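Local coordinates for protein L-lysine 6-monooxygenase involved in desferrioxamine biosynthesis (Erwinia amylovora CFBP1430, PDB 5O8P) that binds FAD and uses NADPH to N-hydroxylate a primary amine, probably cadaverine, during desferrioxamine siderophore biosynthesis, at residues P246-I249 / D250-S254; G412-V415 / Y416-R420; G397-C400 / Y401-V405. All coordinates share one frame; numbering follows the deposited sequence.

Contact 1 of 3, residues P246-I249 / D250-S254; sequences PEWI and DYFHS
Trp248, Tyr251 and Phe252 form an aromatic cluster on one side of the short helix 246-253, an example of how i to i+3 and i to i+4 spacing gathers side chains. In the aromatic group, the indole and the Phe252 ring lie side by side and point the same way. Phe252 CB sits over the indole's six-membered ring, a CH-pi contact 3.9 Å from the centroid, while Phe252 CD1 meets Trp248 CH2; the two ring planes form an oblique pair, inclined at 31°. Both CG atoms stand anti to their own backbone N (chi1 -173° for Phe252), which sends the rings off in a common direction. Trp248 NE1 comes to the edge of the Tyr251 ring, 3.7 Å from CD2, with the planes again oblique, at 56°.

The polar group is backbone: Asp250 N to Pro246 O (3.0 Å), then the matching bonds from Tyr251, Phe252 and His253. The side-chain ends bond elsewhere: Asp250 forms a salt bridge with Arg369, and Tyr251 OH reaches Glu324 and Gln322 of the second subunit. Phe391 and Phe427 add edge-to-face contacts to Trp248 from outside. Aromatic packing round Trp248 is thus combined with polar side-chain ends, Tyr251 OH among them, that tie the helix to a loop and to the second subunit.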
loop_
_atom_site.group_PDB
_atom_site.type_symbol
_atom_site.label_atom_id
_atom_site.label_comp_id
_atom_site.label_asym_id
_atom_site.label_seq_id
_atom_site.Cartn_x
_atom_site.Cartn_y
_atom_site.Cartn_z
ATOM N N PRO B 246 -5.039 -24.252 14.571
ATOM C CA PRO B 246 -5.281 -25.421 15.397
ATOM C C PRO B 246 -4.154 -25.694 16.389
ATOM O O PRO B 246 -4.434 -25.993 17.556
ATOM C CB PRO B 246 -5.398 -26.528 14.373
ATOM C CG PRO B 246 -5.996 -25.851 13.185
ATOM C CD PRO B 246 -5.352 -24.509 13.148
ATOM N N GLU B 247 -2.907 -25.522 15.948
ATOM C CA GLU B 247 -1.760 -25.860 16.809
ATOM C C GLU B 247 -1.677 -24.940 17.994
ATOM O O GLU B 247 -1.378 -25.398 19.085
ATOM C CB GLU B 247 -0.416 -25.809 16.104
ATOM C CG GLU B 247 -0.387 -26.346 14.692
ATOM C CD GLU B 247 -0.444 -25.228 13.690
ATOM O OE1 GLU B 247 0.582 -24.568 13.513
ATOM O OE2 GLU B 247 -1.493 -25.059 13.030
ATOM N N TRP B 248 -1.938 -23.653 17.773
ATOM C CA TRP B 248 -1.964 -22.705 18.875
ATOM C C TRP B 248 -3.111 -23.001 19.850
ATOM O O TRP B 248 -2.936 -22.882 21.073
ATOM C CB TRP B 248 -2.064 -21.257 18.385
ATOM C CG TRP B 248 -1.848 -20.324 19.509
ATOM C CD1 TRP B 248 -0.651 -19.941 20.041
ATOM C CD2 TRP B 248 -2.853 -19.736 20.323
ATOM N NE1 TRP B 248 -0.846 -19.130 21.128
ATOM C CE2 TRP B 248 -2.194 -18.979 21.319
ATOM C CE3 TRP B 248 -4.252 -19.768 20.308
ATOM C CZ2 TRP B 248 -2.885 -18.243 22.275
ATOM C CZ3 TRP B 248 -4.941 -19.033 21.264
ATOM C CH2 TRP B 248 -4.256 -18.279 22.232
ATOM N N ILE B 249 -4.272 -23.384 19.318
ATOM C CA ILE B 249 -5.438 -23.626 20.163
ATOM C C ILE B 249 -5.177 -24.826 21.070
ATOM O O ILE B 249 -5.487 -24.770 22.259
ATOM C CB ILE B 249 -6.729 -23.780 19.347
ATOM C CG1 ILE B 249 -7.034 -22.487 18.599
ATOM C CG2 ILE B 249 -7.909 -24.068 20.265
ATOM C CD1 ILE B 249 -7.964 -22.671 17.415
ATOM N N ASP B 250 -4.570 -25.878 20.517
ATOM C CA ASP B 250 -4.161 -27.043 21.317
ATOM C C ASP B 250 -3.221 -26.607 22.427
ATOM O O ASP B 250 -3.364 -27.024 23.575
ATOM C CB ASP B 250 -3.457 -28.105 20.458
ATOM C CG ASP B 250 -4.338 -28.661 19.341
ATOM O OD1 ASP B 250 -5.580 -28.689 19.494
ATOM O OD2 ASP B 250 -3.789 -29.085 18.303
ATOM N N TYR B 251 -2.256 -25.766 22.066
ATOM C CA TYR B 251 -1.274 -25.243 23.019
ATOM C C TYR B 251 -1.977 -24.470 24.125
ATOM O O TYR B 251 -1.761 -24.761 25.306
ATOM C CB TYR B 251 -0.223 -24.376 22.294
ATOM C CG TYR B 251 0.562 -23.427 23.171
ATOM C CD1 TYR B 251 1.587 -23.899 23.980
ATOM C CD2 TYR B 251 0.287 -22.052 23.180
ATOM C CE1 TYR B 251 2.314 -23.039 24.791
ATOM C CE2 TYR B 251 1.006 -21.182 23.990
ATOM C CZ TYR B 251 2.013 -21.684 24.801
ATOM O OH TYR B 251 2.749 -20.845 25.605
ATOM N N PHE B 252 -2.845 -23.534 23.734
ATOM C CA PHE B 252 -3.563 -22.689 24.685
ATOM C C PHE B 252 -4.429 -23.476 25.669
ATOM O O PHE B 252 -4.530 -23.105 26.844
ATOM C CB PHE B 252 -4.425 -21.660 23.941
ATOM C CG PHE B 252 -5.059 -20.638 24.850
ATOM C CD1 PHE B 252 -4.382 -19.487 25.233
ATOM C CD2 PHE B 252 -6.312 -20.886 25.399
ATOM C CE1 PHE B 252 -4.970 -18.592 26.106
ATOM C CE2 PHE B 252 -6.898 -19.993 26.278
ATOM C CZ PHE B 252 -6.224 -18.848 26.639
ATOM N N HIS B 253 -5.029 -24.563 25.189
ATOM C CA HIS B 253 -6.051 -25.286 25.939
ATOM C C HIS B 253 -5.390 -26.209 26.965
ATOM O O HIS B 253 -6.081 -26.704 27.841
ATOM C CB HIS B 253 -6.950 -26.092 24.966
ATOM C CG HIS B 253 -8.138 -26.734 25.612
ATOM N ND1 HIS B 253 -8.084 -27.979 26.202
ATOM C CD2 HIS B 253 -9.412 -26.307 25.752
ATOM C CE1 HIS B 253 -9.274 -28.291 26.679
ATOM N NE2 HIS B 253 -10.099 -27.292 26.417
ATOM N N SER B 254 -4.069 -26.433 26.842
ATOM C CA SER B 254 -3.319 -27.306 27.748
ATOM C C SER B 254 -2.648 -26.519 28.874
ATOM O O SER B 254 -2.103 -27.122 29.804
ATOM C CB SER B 254 -2.257 -28.069 26.957
ATOM O OG SER B 254 -1.246 -27.183 26.486
#

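Contact 2 of 3, residues G412-V415 / Y416-R420; sequences GREV and YPVER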
loop_
_atom_site.group_PDB
_atom_site.type_symbol
_atom_site.label_atom_id
_atom_site.label_comp_id
_atom_site.label_asym_id
_atom_site.label_seq_id
_atom_site.Cartn_x
_atom_site.Cartn_y
_atom_site.Cartn_z
ATOM N N GLY B 412 -19.538 -39.547 13.588
ATOM C CA GLY B 412 -18.181 -40.049 13.931
ATOM C C GLY B 412 -17.070 -39.962 12.882
ATOM O O GLY B 412 -15.917 -39.957 13.240
ATOM N N ARG B 413 -17.416 -39.907 11.595
ATOM C CA ARG B 413 -16.420 -39.687 10.526
ATOM C C ARG B 413 -15.973 -38.230 10.420
ATOM O O ARG B 413 -16.627 -37.311 10.919
ATOM C CB ARG B 413 -16.905 -40.200 9.169
ATOM C CG ARG B 413 -18.156 -39.551 8.628
ATOM C CD ARG B 413 -18.626 -40.293 7.403
ATOM N NE ARG B 413 -19.327 -39.400 6.482
ATOM C CZ ARG B 413 -20.636 -39.146 6.485
ATOM N NH1 ARG B 413 -21.452 -39.718 7.372
ATOM N NH2 ARG B 413 -21.136 -38.313 5.573
ATOM N N GLU B 414 -14.832 -38.034 9.771
ATOM C CA GLU B 414 -14.288 -36.699 9.538
ATOM C C GLU B 414 -14.844 -36.155 8.234
ATOM O O GLU B 414 -14.272 -36.351 7.177
ATOM C CB GLU B 414 -12.749 -36.738 9.547
ATOM C CG GLU B 414 -12.060 -35.425 9.181
ATOM C CD GLU B 414 -10.668 -35.259 9.794
ATOM O OE1 GLU B 414 -10.568 -35.481 11.021
ATOM O OE2 GLU B 414 -9.694 -34.909 9.072
ATOM N N VAL B 415 -15.959 -35.445 8.318
ATOM C CA VAL B 415 -16.712 -35.060 7.116
ATOM C C VAL B 415 -15.967 -34.028 6.289
ATOM O O VAL B 415 -15.905 -34.127 5.081
ATOM C CB VAL B 415 -18.097 -34.479 7.475
ATOM C CG1 VAL B 415 -18.888 -34.138 6.213
ATOM C CG2 VAL B 415 -18.865 -35.460 8.350
ATOM N N TYR B 416 -15.428 -33.014 6.958
ATOM C CA TYR B 416 -14.582 -32.020 6.322
ATOM C C TYR B 416 -13.230 -32.115 6.995
ATOM O O TYR B 416 -13.173 -32.132 8.234
ATOM C CB TYR B 416 -15.168 -30.644 6.524
ATOM C CG TYR B 416 -16.491 -30.455 5.847
ATOM C CD1 TYR B 416 -16.572 -30.223 4.482
ATOM C CD2 TYR B 416 -17.671 -30.499 6.575
ATOM C CE1 TYR B 416 -17.794 -30.029 3.863
ATOM C CE2 TYR B 416 -18.899 -30.294 5.964
ATOM C CZ TYR B 416 -18.953 -30.055 4.604
ATOM O OH TYR B 416 -20.161 -29.847 3.978
ATOM N N PRO B 417 -12.143 -32.169 6.198
ATOM C CA PRO B 417 -10.823 -32.414 6.766
ATOM C C PRO B 417 -10.395 -31.281 7.692
ATOM O O PRO B 417 -10.543 -30.115 7.359
ATOM C CB PRO B 417 -9.915 -32.515 5.531
ATOM C CG PRO B 417 -10.596 -31.716 4.488
ATOM C CD PRO B 417 -12.066 -31.842 4.760
ATOM N N VAL B 418 -9.888 -31.659 8.854
ATOM C CA VAL B 418 -9.566 -30.746 9.917
ATOM C C VAL B 418 -8.051 -30.707 10.023
ATOM O O VAL B 418 -7.423 -31.709 10.414
ATOM C CB VAL B 418 -10.172 -31.235 11.250
ATOM C CG1 VAL B 418 -9.933 -30.208 12.346
ATOM C CG2 VAL B 418 -11.656 -31.532 11.095
ATOM N N GLU B 419 -7.465 -29.554 9.690
ATOM C CA GLU B 419 -6.033 -29.375 9.768
ATOM C C GLU B 419 -5.562 -29.510 11.219
ATOM O O GLU B 419 -6.226 -29.029 12.137
ATOM C CB GLU B 419 -5.630 -28.029 9.179
ATOM C CG GLU B 419 -5.712 -27.990 7.658
ATOM C CD GLU B 419 -7.035 -27.489 7.106
ATOM O OE1 GLU B 419 -8.062 -27.580 7.817
ATOM O OE2 GLU B 419 -7.038 -27.017 5.942
ATOM N N ARG B 420 -4.503 -30.284 11.413
ATOM C CA ARG B 420 -3.802 -30.329 12.704
ATOM C C ARG B 420 -2.651 -29.339 12.771
ATOM O O ARG B 420 -2.170 -29.045 13.847
ATOM C CB ARG B 420 -3.237 -31.716 12.956
ATOM C CG ARG B 420 -4.255 -32.844 12.960
ATOM C CD ARG B 420 -3.736 -34.090 13.685
ATOM N NE ARG B 420 -4.487 -35.306 13.326
ATOM C CZ ARG B 420 -5.534 -35.831 13.987
ATOM N NH1 ARG B 420 -6.029 -35.285 15.103
ATOM N NH2 ARG B 420 -6.099 -36.941 13.521
#
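Tyr416 and Val415 touch first: Val415 CG1 lies over one face of the phenol ring, 4.2 Å from its centroid, in a CH-pi contact between sequence neighbours. Val415 puts this methyl anti to its own N (chi1 -178°), and the Tyr416 ring turns one face to it. The phenol end is fixed elsewhere, its OH bonding to Leu26 O, while the ring packs on Ser404 and Leu407 of helix 399-410.

At Pro417 the contact passes to Glu414, whose OE2 comes 3.6 Å from Pro417 CA. The loop that follows helix 399-410 has no helix or strand bonds here, and the Glu414 carboxylate accepts instead from the backbone NH four residues on.

That donor, Val418 N, meets Glu414 OE2 at 3.3 Å, in a long but straight bond (169°) that arrives from above the carboxylate plane. The extended glutamate chain, CG anti to the backbone N (chi1 174°), carries the carboxylate that far. Its OE1 pairs with Arg408 in a salt bridge, so the two oxygens have different partners, one on the loop and one on the helix. Val418 CG2 packs against the carboxylate, 4.1 Å from Glu414 CD. Further along, Glu419 forms a salt bridge with Lys82 of the third subunit.

Contact 3 of 3, residues G397-C400 / Y401-V405; sequences GMAC and YRNSV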
loop_
_atom_site.group_PDB
_atom_site.type_symbol
_atom_site.label_atom_id
_atom_site.label_comp_id
_atom_site.label_asym_id
_atom_site.label_seq_id
_atom_site.Cartn_x
_atom_site.Cartn_y
_atom_site.Cartn_z
ATOM N N GLY B 397 -12.918 -16.323 10.967
ATOM C CA GLY B 397 -11.854 -17.124 10.371
ATOM C C GLY B 397 -11.646 -18.508 10.943
ATOM O O GLY B 397 -11.093 -19.360 10.254
ATOM N N MET B 398 -12.068 -18.750 12.183
ATOM C CA MET B 398 -11.995 -20.100 12.764
ATOM C C MET B 398 -13.365 -20.751 12.978
ATOM O O MET B 398 -13.498 -21.703 13.753
ATOM C CB MET B 398 -11.168 -20.061 14.049
ATOM C CG MET B 398 -9.713 -19.716 13.778
ATOM S SD MET B 398 -8.830 -20.939 12.769
ATOM C CE MET B 398 -8.432 -22.205 13.997
ATOM N N ALA B 399 -14.361 -20.261 12.236
ATOM C CA ALA B 399 -15.721 -20.766 12.315
ATOM C C ALA B 399 -15.803 -22.106 11.619
ATOM O O ALA B 399 -16.355 -23.055 12.173
ATOM C CB ALA B 399 -16.692 -19.782 11.687
ATOM N N CYS B 400 -15.256 -22.189 10.407
ATOM C CA CYS B 400 -15.187 -23.472 9.684
ATOM C C CYS B 400 -14.339 -24.530 10.401
ATOM O O CYS B 400 -14.705 -25.702 10.375
ATOM C CB CYS B 400 -14.661 -23.290 8.273
ATOM S SG CYS B 400 -15.876 -22.648 7.129
ATOM N N TYR B 401 -13.226 -24.127 11.034
ATOM C CA TYR B 401 -12.438 -25.071 11.829
ATOM C C TYR B 401 -13.336 -25.696 12.904
ATOM O O TYR B 401 -13.483 -26.924 12.956
ATOM C CB TYR B 401 -11.179 -24.436 12.479
ATOM C CG TYR B 401 -10.479 -25.394 13.433
ATOM C CD1 TYR B 401 -9.737 -26.470 12.946
ATOM C CD2 TYR B 401 -10.607 -25.264 14.820
ATOM C CE1 TYR B 401 -9.156 -27.393 13.808
ATOM C CE2 TYR B 401 -9.997 -26.162 15.692
ATOM C CZ TYR B 401 -9.269 -27.230 15.171
ATOM O OH TYR B 401 -8.655 -28.164 15.976
ATOM N N ARG B 402 -13.949 -24.847 13.729
ATOM C CA ARG B 402 -14.769 -25.327 14.848
ATOM C C ARG B 402 -15.960 -26.173 14.347
ATOM O O ARG B 402 -16.187 -27.291 14.828
ATOM C CB ARG B 402 -15.251 -24.161 15.732
ATOM C CG ARG B 402 -15.839 -24.582 17.079
ATOM C CD ARG B 402 -16.320 -23.435 17.951
ATOM N NE ARG B 402 -16.883 -22.342 17.154
ATOM C CZ ARG B 402 -16.520 -21.060 17.200
ATOM N NH1 ARG B 402 -15.625 -20.608 18.077
ATOM N NH2 ARG B 402 -17.112 -20.195 16.382
ATOM N N ASN B 403 -16.672 -25.661 13.348
ATOM C CA ASN B 403 -17.771 -26.402 12.730
ATOM C C ASN B 403 -17.335 -27.773 12.194
ATOM O O ASN B 403 -18.068 -28.762 12.326
ATOM C CB ASN B 403 -18.431 -25.569 11.611
ATOM C CG ASN B 403 -19.275 -24.422 12.148
ATOM O OD1 ASN B 403 -19.913 -24.548 13.188
ATOM N ND2 ASN B 403 -19.284 -23.302 11.436
ATOM N N SER B 404 -16.135 -27.838 11.622
ATOM C CA SER B 404 -15.597 -29.103 11.124
ATOM C C SER B 404 -15.315 -30.134 12.209
ATOM O O SER B 404 -15.453 -31.337 11.929
ATOM C CB SER B 404 -14.339 -28.873 10.292
ATOM O OG SER B 404 -14.677 -28.228 9.086
ATOM N N VAL B 405 -14.928 -29.691 13.414
ATOM C CA VAL B 405 -14.680 -30.647 14.523
ATOM C C VAL B 405 -16.003 -31.005 15.205
ATOM O O VAL B 405 -16.150 -32.103 15.745
ATOM C CB VAL B 405 -13.569 -30.220 15.563
ATOM C CG1 VAL B 405 -12.554 -29.236 14.977
ATOM C CG2 VAL B 405 -14.138 -29.669 16.858
#
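Cys400 O is gripped twice by Ser404, by the backbone N at 2.9 Å and by OG at 2.8 Å, the two donors arriving from opposite faces of the carbonyl plane. Ser404 keeps OG beside its own backbone N (chi1 -69°), which turns the hydroxyl back to the preceding helical turn, as buried helical serines often do. Met398 occupies the N-cap position of helix 399-410. Met398 O accepts from Arg402 N at 3.2 Å, and Ala399 O takes Asn403 N in a shorter bond, at 2.9 Å. The Met398 chain, bent at chi2 and chi3, folds its CE methyl alongside Tyr401, 3.8 Å from CG.

Beyond this first shell, Tyr88 of the third subunit packs on both Met398 and Tyr401. Arg402 leads toward the FAD-binding residues: its NH1 joins Glu385 in a salt bridge, its NE bonds Gln382, and its guanidinium forms a cation-pi contact with the FAD-binding Phe19. Gln382 also holds Asn403 OD1. The start of the helix therefore keeps a regular backbone, while its buried polar side chains knit it to the layer of residues beside the flavin cofactor.

Overall arrangement
The three contacts belong to one side of the chain and touch one another, although each is local. Contacts 2 and 3 are the nearest pair, centres about 10 Å apart: Val418 CG1 of the loop lies 3.3 Å from Tyr401 CE1 of helix 399-410. Contact 1, its centre about 14 Å from that of contact 3, packs on the same helix start, with Ile249 CD1 at 3.5 Å from Met398 CE and Pro246 on Tyr401. It also meets the end of contact 2, where Glu247 CG approaches Arg420 O. Contact 3 is nearest the cofactor: the Arg402 side chain is about 7 Å from FAD, that of Ile249 about 13 Å. Contact 2 is remote from the annotated sites, yet like contact 3 it borders the third subunit.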